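Interleukin-10-like protein (Human herpesvirus 5, PDB 1LQS) mimics the host cytokine IL-10, binding and signalling through the human IL-10 receptor to suppress antiviral immune responses. Local coordinates at residues Y73-P79 with M95-E100. Residue numbers count along the deposited sequence, not the author numbering.
Sequences YLEIVFP and MRSTLE
A wider pi-type turn spans 73-77 in helix 62-84, and Phe-78 N bonds back to Tyr-73 O at 2.9 Å. One residue later the helix is kinked, since Pro-79 has no N-H to donate to the preceding turn. Residues 95-100 form regular helix, with Leu-99 N bonded to Met-95 O at 2.7 Å. The two segments run antiparallel, at 168°, with axes 10.2 Å apart at closest approach. Leu-74 and Arg-96 set the register, their CA atoms 6.0 Å apart. Arg-96 is the knob, in a hole made by Leu-74, Glu-75, Phe-78 and Pro-79. Its chi1 to chi3 are all t, so the chain reaches across the interface. Arg-96 CB lies over one face of the Phe-78 ring, 4.1 Å from the centroid, a CH-pi contact. The guanidinium joins a salt-bridge network: Arg-96 NH2 to Glu-75 OE2 at 3.4 Å, and Arg-96 NH1 to Glu-100 OE1 at 2.8 Å, although the position of that oxygen is less certain. Apolar packing fills the inner side. Leu-74 CD2 meets Leu-99 CB at 3.7 Å. Phe-78 CE1 meets Leu-99 CD2 at 3.8 Å, at the ring edge, and Phe-78 CZ lies 3.6 Å from Met-95 CB. Met-95 also packs on helix 25-42. Leu-142 of the second subunit packs on both Phe-78 and Met-95, and Tyr-73 OH bonds to Gly-138 O of that subunit. Such antiparallel helix packing, completed by helices from the partner chain, is characteristic of the intertwined, domain-swapped IL-10 dimer.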
loop_
_atom_site.group_PDB
_atom_site.type_symbol
_atom_site.label_atom_id
_atom_site.label_comp_id
_atom_site.label_asym_id
_atom_site.label_seq_id
_atom_site.Cartn_x
_atom_site.Cartn_y
_atom_site.Cartn_z
ATOM N N TYR C 73 -13.079 19.825 8.026
ATOM C CA TYR C 73 -12.895 21.244 7.813
ATOM C C TYR C 73 -14.081 21.873 7.109
ATOM O O TYR C 73 -14.591 22.912 7.530
ATOM C CB TYR C 73 -11.646 21.492 6.986
ATOM C CG TYR C 73 -10.371 21.498 7.782
ATOM C CD1 TYR C 73 -9.924 22.654 8.403
ATOM C CD2 TYR C 73 -9.574 20.364 7.854
ATOM C CE1 TYR C 73 -8.701 22.681 9.065
ATOM C CE2 TYR C 73 -8.357 20.382 8.512
ATOM C CZ TYR C 73 -7.922 21.539 9.107
ATOM O OH TYR C 73 -6.684 21.561 9.700
ATOM N N LEU C 74 -14.518 21.261 6.022
ATOM C CA LEU C 74 -15.635 21.834 5.304
ATOM C C LEU C 74 -16.895 21.873 6.157
ATOM O O LEU C 74 -17.655 22.837 6.102
ATOM C CB LEU C 74 -15.884 21.049 4.011
ATOM C CG LEU C 74 -14.722 21.130 3.014
ATOM C CD1 LEU C 74 -15.095 20.488 1.698
ATOM C CD2 LEU C 74 -14.381 22.571 2.778
ATOM N N GLU C 75 -17.087 20.846 6.980
ATOM C CA GLU C 75 -18.292 20.744 7.794
ATOM C C GLU C 75 -18.277 21.255 9.234
ATOM O O GLU C 75 -19.310 21.678 9.741
ATOM C CB GLU C 75 -18.772 19.293 7.790
ATOM C CG GLU C 75 -19.106 18.758 6.411
ATOM C CD GLU C 75 -20.227 19.530 5.734
ATOM O OE1 GLU C 75 -21.295 19.709 6.367
ATOM O OE2 GLU C 75 -20.044 19.945 4.567
ATOM N N ILE C 76 -17.130 21.221 9.897
ATOM C CA ILE C 76 -17.069 21.673 11.281
ATOM C C ILE C 76 -16.122 22.840 11.531
ATOM O O ILE C 76 -16.545 23.907 11.990
ATOM C CB ILE C 76 -16.659 20.520 12.231
ATOM C CG1 ILE C 76 -17.627 19.342 12.088
ATOM C CG2 ILE C 76 -16.677 21.005 13.663
ATOM C CD1 ILE C 76 -19.062 19.701 12.374
ATOM N N VAL C 77 -14.841 22.635 11.233
ATOM C CA VAL C 77 -13.827 23.664 11.458
ATOM C C VAL C 77 -14.145 25.025 10.829
ATOM O O VAL C 77 -14.269 26.030 11.533
ATOM C CB VAL C 77 -12.443 23.208 10.953
ATOM C CG1 VAL C 77 -11.382 24.181 11.436
ATOM C CG2 VAL C 77 -12.135 21.798 11.433
ATOM N N PHE C 78 -14.273 25.070 9.507
ATOM C CA PHE C 78 -14.563 26.345 8.875
ATOM C C PHE C 78 -15.833 26.996 9.398
ATOM O O PHE C 78 -15.811 28.173 9.764
ATOM C CB PHE C 78 -14.617 26.218 7.348
ATOM C CG PHE C 78 -13.295 26.479 6.677
ATOM C CD1 PHE C 78 -12.588 25.449 6.071
ATOM C CD2 PHE C 78 -12.750 27.758 6.668
ATOM C CE1 PHE C 78 -11.367 25.686 5.471
ATOM C CE2 PHE C 78 -11.523 28.002 6.067
ATOM C CZ PHE C 78 -10.832 26.957 5.466
ATOM N N PRO C 79 -16.956 26.256 9.444
ATOM C CA PRO C 79 -18.191 26.861 9.947
ATOM C C PRO C 79 -17.998 27.397 11.356
ATOM O O PRO C 79 -18.404 28.511 11.656
ATOM C CB PRO C 79 -19.184 25.712 9.893
ATOM C CG PRO C 79 -18.717 24.927 8.730
ATOM C CD PRO C 79 -17.219 24.901 8.936
ATOM N N MET C 95 -11.869 30.478 1.461
ATOM C CA MET C 95 -11.084 29.272 1.583
ATOM C C MET C 95 -11.969 28.033 1.596
ATOM O O MET C 95 -11.697 27.078 0.860
ATOM C CB MET C 95 -10.197 29.325 2.845
ATOM C CG MET C 95 -9.023 30.328 2.746
ATOM S SD MET C 95 -7.785 30.337 4.101
ATOM C CE MET C 95 -8.770 31.021 5.451
ATOM N N ARG C 96 -13.031 28.043 2.407
ATOM C CA ARG C 96 -13.923 26.886 2.486
ATOM C C ARG C 96 -14.427 26.575 1.088
ATOM O O ARG C 96 -14.453 25.420 0.658
ATOM C CB ARG C 96 -15.120 27.161 3.403
ATOM C CG ARG C 96 -16.009 25.924 3.636
ATOM C CD ARG C 96 -17.380 26.298 4.177
ATOM N NE ARG C 96 -18.246 25.146 4.476
ATOM C CZ ARG C 96 -18.705 24.266 3.583
ATOM N NH1 ARG C 96 -18.392 24.372 2.298
ATOM N NH2 ARG C 96 -19.500 23.278 3.977
ATOM N N SER C 97 -14.812 27.640 0.393
ATOM C CA SER C 97 -15.331 27.588 -0.971
ATOM C C SER C 97 -14.354 26.896 -1.923
ATOM O O SER C 97 -14.726 25.980 -2.661
ATOM C CB SER C 97 -15.591 29.018 -1.441
ATOM O OG SER C 97 -16.333 29.067 -2.639
ATOM N N THR C 98 -13.102 27.350 -1.907
ATOM C CA THR C 98 -12.068 26.780 -2.758
ATOM C C THR C 98 -11.750 25.345 -2.325
ATOM O O THR C 98 -11.507 24.469 -3.157
ATOM C CB THR C 98 -10.770 27.631 -2.706
ATOM O OG1 THR C 98 -10.990 28.882 -3.363
ATOM C CG2 THR C 98 -9.612 26.904 -3.380
ATOM N N LEU C 99 -11.755 25.104 -1.023
ATOM C CA LEU C 99 -11.454 23.775 -0.540
ATOM C C LEU C 99 -12.578 22.879 -0.998
ATOM O O LEU C 99 -12.360 21.724 -1.368
ATOM C CB LEU C 99 -11.343 23.780 0.981
ATOM C CG LEU C 99 -10.751 22.537 1.649
ATOM C CD1 LEU C 99 -9.506 22.057 0.903
ATOM C CD2 LEU C 99 -10.430 22.885 3.092
ATOM N N GLU C 100 -13.785 23.432 -0.997
ATOM C CA GLU C 100 -14.962 22.694 -1.430
ATOM C C GLU C 100 -14.747 22.321 -2.906
ATOM O O GLU C 100 -14.933 21.174 -3.308
ATOM C CB GLU C 100 -16.202 23.579 -1.251
ATOM C CG GLU C 100 -17.541 22.849 -1.239
ATOM C CD GLU C 100 -17.650 21.810 -0.126
ATOM O OE1 GLU C 100 -17.355 22.141 1.045
ATOM O OE2 GLU C 100 -18.044 20.662 -0.415
#